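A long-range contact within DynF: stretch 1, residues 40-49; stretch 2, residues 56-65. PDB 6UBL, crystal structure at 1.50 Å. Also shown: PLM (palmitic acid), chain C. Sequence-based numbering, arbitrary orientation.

Stretch 1 (40-49) LGINSIDTFA
Stretch 2 (56-65) YTVAFDGWVR

Neighbouring antiparallel strands illustrate how a β-sheet separates its tasks: the backbone supplies most of the hydrogen bonds, while alternating side chains give each face its character and add contacts of their own. In DynF, strands 40-49 and 56-65 are both extended, run antiparallel with 139° between their directions, and bury 804 Å² between them. Even-numbered residues of stretch 1 form the wider, hydrogen-bonded pairs; G41, N43, I45 and T47 form the narrower non-hydrogen-bonded pairs, and A49 is left without a partner in stretch 2.

L40 (m, t), first in the stretch, pairs with V64 (m): L40 N donates to V64 O at 3.0 Å, and V64 N returns to L40 O at 2.9 Å. G41 stands opposite W63 (p), and its CA makes a CA-H...O contact with G62 O at 3.5 Å. I42 (t, t) pairs with G62, G62 N reaching I42 O at 2.9 Å; I42 CG2 packs 4.0 Å from V64 CG1, while I42 CD1 lies 3.3 Å from PLM CB, a greasy residue meeting an acyl chain.

On the opposite face, N43 (p) and D61 (t) share a water, 3.2 Å from N43 ND2 and 3.0 Å from D61 OD1, a polar link suited to solvent. Back on the face of L40 and I42, S44 (p) pairs with F60 (m), F60 N lying 2.8 Å from S44 O. Buried S44 OG donates to D46 OD1 at 2.8 Å. I45 (m, t), on the N43 face opposite A59, rests its CG2 3.5 Å from T57 CG2.

D46 (m), on the S44 face, exchanges two 2.8 Å bonds with V58 (t), D46 N to V58 O and V58 N to D46 O. T47 and T57, both m and on the N43 face, join their hydroxyls, T47 OG1 to T57 OG1, at 3.2 Å. F48 (m, chi2 -88°), on the S44 face, pairs with Y56 (m), F48 N to Y56 O at 2.8 Å; its ring edge meets F60, F48 CZ to F60 CZ at 4.2 Å, and V58, whose CG2 lies 4.2 Å from F48 CE2, forming a second apolar cluster.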

# COMPACT_ATOMS: atom_id res chain seq x y z
N LEU A 40 18.22 -15.36 -2.83
CA LEU A 40 19.04 -14.15 -2.78
C LEU A 40 19.27 -13.65 -1.37
O LEU A 40 18.36 -13.69 -0.53
CB LEU A 40 18.35 -13.03 -3.57
CG LEU A 40 18.17 -13.25 -5.07
CD1 LEU A 40 17.11 -12.28 -5.60
CD2 LEU A 40 19.49 -13.07 -5.79
N GLY A 41 20.46 -13.13 -1.13
CA GLY A 41 20.72 -12.42 0.10
C GLY A 41 20.10 -11.03 0.10
O GLY A 41 19.83 -10.45 -0.96
N ILE A 42 19.88 -10.50 1.30
CA ILE A 42 19.30 -9.17 1.46
C ILE A 42 19.65 -8.65 2.85
O ILE A 42 19.76 -9.41 3.80
CB ILE A 42 17.76 -9.20 1.22
CG1 ILE A 42 17.17 -7.79 1.35
CG2 ILE A 42 17.07 -10.14 2.21
CD1 ILE A 42 15.69 -7.71 1.00
N ASN A 43 19.83 -7.34 2.95
CA ASN A 43 19.94 -6.66 4.23
C ASN A 43 19.03 -5.44 4.22
O ASN A 43 18.61 -4.95 3.15
CB ASN A 43 21.38 -6.28 4.58
CG ASN A 43 22.03 -5.38 3.56
OD1 ASN A 43 21.58 -4.26 3.33
ND2 ASN A 43 23.09 -5.87 2.92
N SER A 44 18.68 -4.95 5.41
CA SER A 44 17.80 -3.79 5.50
C SER A 44 18.05 -3.07 6.81
O SER A 44 18.69 -3.59 7.73
CB SER A 44 16.32 -4.19 5.39
OG SER A 44 15.84 -4.82 6.56
N ILE A 45 17.53 -1.85 6.87
CA ILE A 45 17.51 -1.03 8.08
C ILE A 45 16.06 -0.58 8.25
O ILE A 45 15.50 0.03 7.32
CB ILE A 45 18.45 0.18 8.00
CG1 ILE A 45 19.90 -0.30 7.90
CG2 ILE A 45 18.28 1.06 9.24
CD1 ILE A 45 20.87 0.79 7.50
N ASP A 46 15.45 -0.92 9.38
CA ASP A 46 14.04 -0.67 9.62
C ASP A 46 13.90 0.20 10.86
O ASP A 46 14.55 -0.06 11.88
CB ASP A 46 13.27 -1.95 9.95
CG ASP A 46 13.42 -3.04 8.90
OD1 ASP A 46 14.31 -2.96 8.03
OD2 ASP A 46 12.65 -4.03 9.00
N THR A 47 13.01 1.18 10.82
CA THR A 47 12.72 2.00 11.99
C THR A 47 11.29 1.78 12.47
O THR A 47 10.34 1.82 11.67
CB THR A 47 12.95 3.49 11.70
OG1 THR A 47 14.34 3.69 11.37
CG2 THR A 47 12.59 4.32 12.92
N PHE A 48 11.14 1.55 13.78
CA PHE A 48 9.85 1.24 14.38
C PHE A 48 9.52 2.30 15.43
O PHE A 48 10.37 2.61 16.28
CB PHE A 48 9.85 -0.11 15.11
CG PHE A 48 10.24 -1.28 14.26
CD1 PHE A 48 9.30 -1.97 13.51
CD2 PHE A 48 11.57 -1.70 14.22
CE1 PHE A 48 9.67 -3.05 12.73
CE2 PHE A 48 11.94 -2.77 13.44
CZ PHE A 48 10.99 -3.45 12.70
N ALA A 49 8.30 2.83 15.39
CA ALA A 49 7.82 3.75 16.41
C ALA A 49 6.80 3.03 17.29
O ALA A 49 5.83 2.44 16.78
CB ALA A 49 7.17 4.98 15.77
N TYR A 56 12.95 3.14 17.28
CA TYR A 56 14.09 2.24 17.26
C TYR A 56 14.48 1.91 15.83
O TYR A 56 13.63 1.65 14.99
CB TYR A 56 13.71 0.94 17.98
CG TYR A 56 13.11 1.20 19.35
CD1 TYR A 56 13.93 1.52 20.41
CD2 TYR A 56 11.74 1.13 19.56
CE1 TYR A 56 13.41 1.77 21.66
CE2 TYR A 56 11.20 1.37 20.81
CZ TYR A 56 12.04 1.69 21.86
OH TYR A 56 11.53 1.93 23.11
N THR A 57 15.78 1.93 15.58
CA THR A 57 16.32 1.60 14.27
C THR A 57 17.09 0.29 14.38
O THR A 57 18.01 0.17 15.20
CB THR A 57 17.23 2.72 13.78
OG1 THR A 57 16.48 3.94 13.69
CG2 THR A 57 17.77 2.37 12.40
N VAL A 58 16.72 -0.68 13.54
CA VAL A 58 17.26 -2.03 13.64
C VAL A 58 17.77 -2.47 12.28
O VAL A 58 17.07 -2.32 11.26
CB VAL A 58 16.22 -3.03 14.16
CG1 VAL A 58 16.84 -4.42 14.32
CG2 VAL A 58 15.62 -2.55 15.47
N ALA A 59 18.98 -3.04 12.26
CA ALA A 59 19.57 -3.58 11.05
C ALA A 59 19.26 -5.07 10.96
O ALA A 59 19.38 -5.81 11.95
CB ALA A 59 21.08 -3.38 11.08
N PHE A 60 18.91 -5.51 9.76
CA PHE A 60 18.54 -6.89 9.50
C PHE A 60 19.39 -7.48 8.38
O PHE A 60 19.82 -6.76 7.47
CB PHE A 60 17.08 -7.00 9.05
CG PHE A 60 16.08 -6.65 10.11
CD1 PHE A 60 15.80 -5.33 10.42
CD2 PHE A 60 15.40 -7.65 10.78
CE1 PHE A 60 14.87 -5.02 11.40
CE2 PHE A 60 14.48 -7.35 11.76
CZ PHE A 60 14.21 -6.03 12.07
N ASP A 61 19.60 -8.79 8.44
CA ASP A 61 20.29 -9.53 7.40
C ASP A 61 19.52 -10.84 7.20
O ASP A 61 18.94 -11.38 8.14
CB ASP A 61 21.75 -9.79 7.78
CG ASP A 61 22.53 -10.46 6.67
OD1 ASP A 61 22.51 -9.94 5.53
OD2 ASP A 61 23.21 -11.48 6.93
N GLY A 62 19.51 -11.33 5.97
CA GLY A 62 18.84 -12.58 5.72
C GLY A 62 18.71 -12.91 4.26
O GLY A 62 19.63 -12.63 3.47
N TRP A 63 17.59 -13.51 3.87
CA TRP A 63 17.43 -13.98 2.51
C TRP A 63 15.97 -13.94 2.11
O TRP A 63 15.06 -13.88 2.95
CB TRP A 63 18.00 -15.40 2.35
CG TRP A 63 17.54 -16.38 3.39
CD1 TRP A 63 18.20 -16.74 4.53
CD2 TRP A 63 16.32 -17.13 3.38
NE1 TRP A 63 17.47 -17.68 5.22
CE2 TRP A 63 16.31 -17.93 4.54
CE3 TRP A 63 15.23 -17.21 2.50
CZ2 TRP A 63 15.26 -18.80 4.85
CZ3 TRP A 63 14.19 -18.07 2.81
CH2 TRP A 63 14.21 -18.85 3.97
N VAL A 64 15.76 -13.96 0.80
CA VAL A 64 14.44 -14.06 0.20
C VAL A 64 14.51 -15.09 -0.92
O VAL A 64 15.56 -15.32 -1.52
CB VAL A 64 13.92 -12.72 -0.36
CG1 VAL A 64 13.67 -11.73 0.77
CG2 VAL A 64 14.91 -12.15 -1.37
N ARG A 65 13.37 -15.72 -1.18
CA ARG A 65 13.17 -16.61 -2.32
C ARG A 65 12.03 -16.00 -3.14
O ARG A 65 10.92 -15.82 -2.63
CB ARG A 65 12.87 -18.02 -1.84
CG ARG A 65 14.05 -18.62 -1.04
CD ARG A 65 13.82 -20.06 -0.62
NE ARG A 65 13.62 -20.89 -1.80
CZ ARG A 65 12.52 -21.58 -2.04
NH1 ARG A 65 11.53 -21.59 -1.16
NH2 ARG A 65 12.41 -22.28 -3.15
C1 PLM C . 13.88 -11.06 -8.85
O1 PLM C . 14.10 -12.12 -8.11
O2 PLM C . 14.22 -10.98 -10.00
C2 PLM C . 13.20 -9.95 -8.12
C3 PLM C . 13.79 -9.58 -6.79
C4 PLM C . 13.01 -8.42 -6.23
C5 PLM C . 12.93 -8.37 -4.75
C6 PLM C . 12.05 -7.24 -4.27
C7 PLM C . 12.68 -6.54 -3.09
C8 PLM C . 13.14 -7.49 -2.03
C9 PLM C . 12.03 -8.29 -1.40
CA PLM C . 11.50 -7.64 -0.15
CB PLM C . 12.43 -7.86 1.03
CC PLM C . 11.67 -8.10 2.30
CD PLM C . 11.70 -6.97 3.29
CE PLM C . 10.46 -6.96 4.14
CF PLM C . 10.57 -6.24 5.44
CG PLM C . 9.31 -6.30 6.23
O HOH W 1 23.68 -9.05 2.93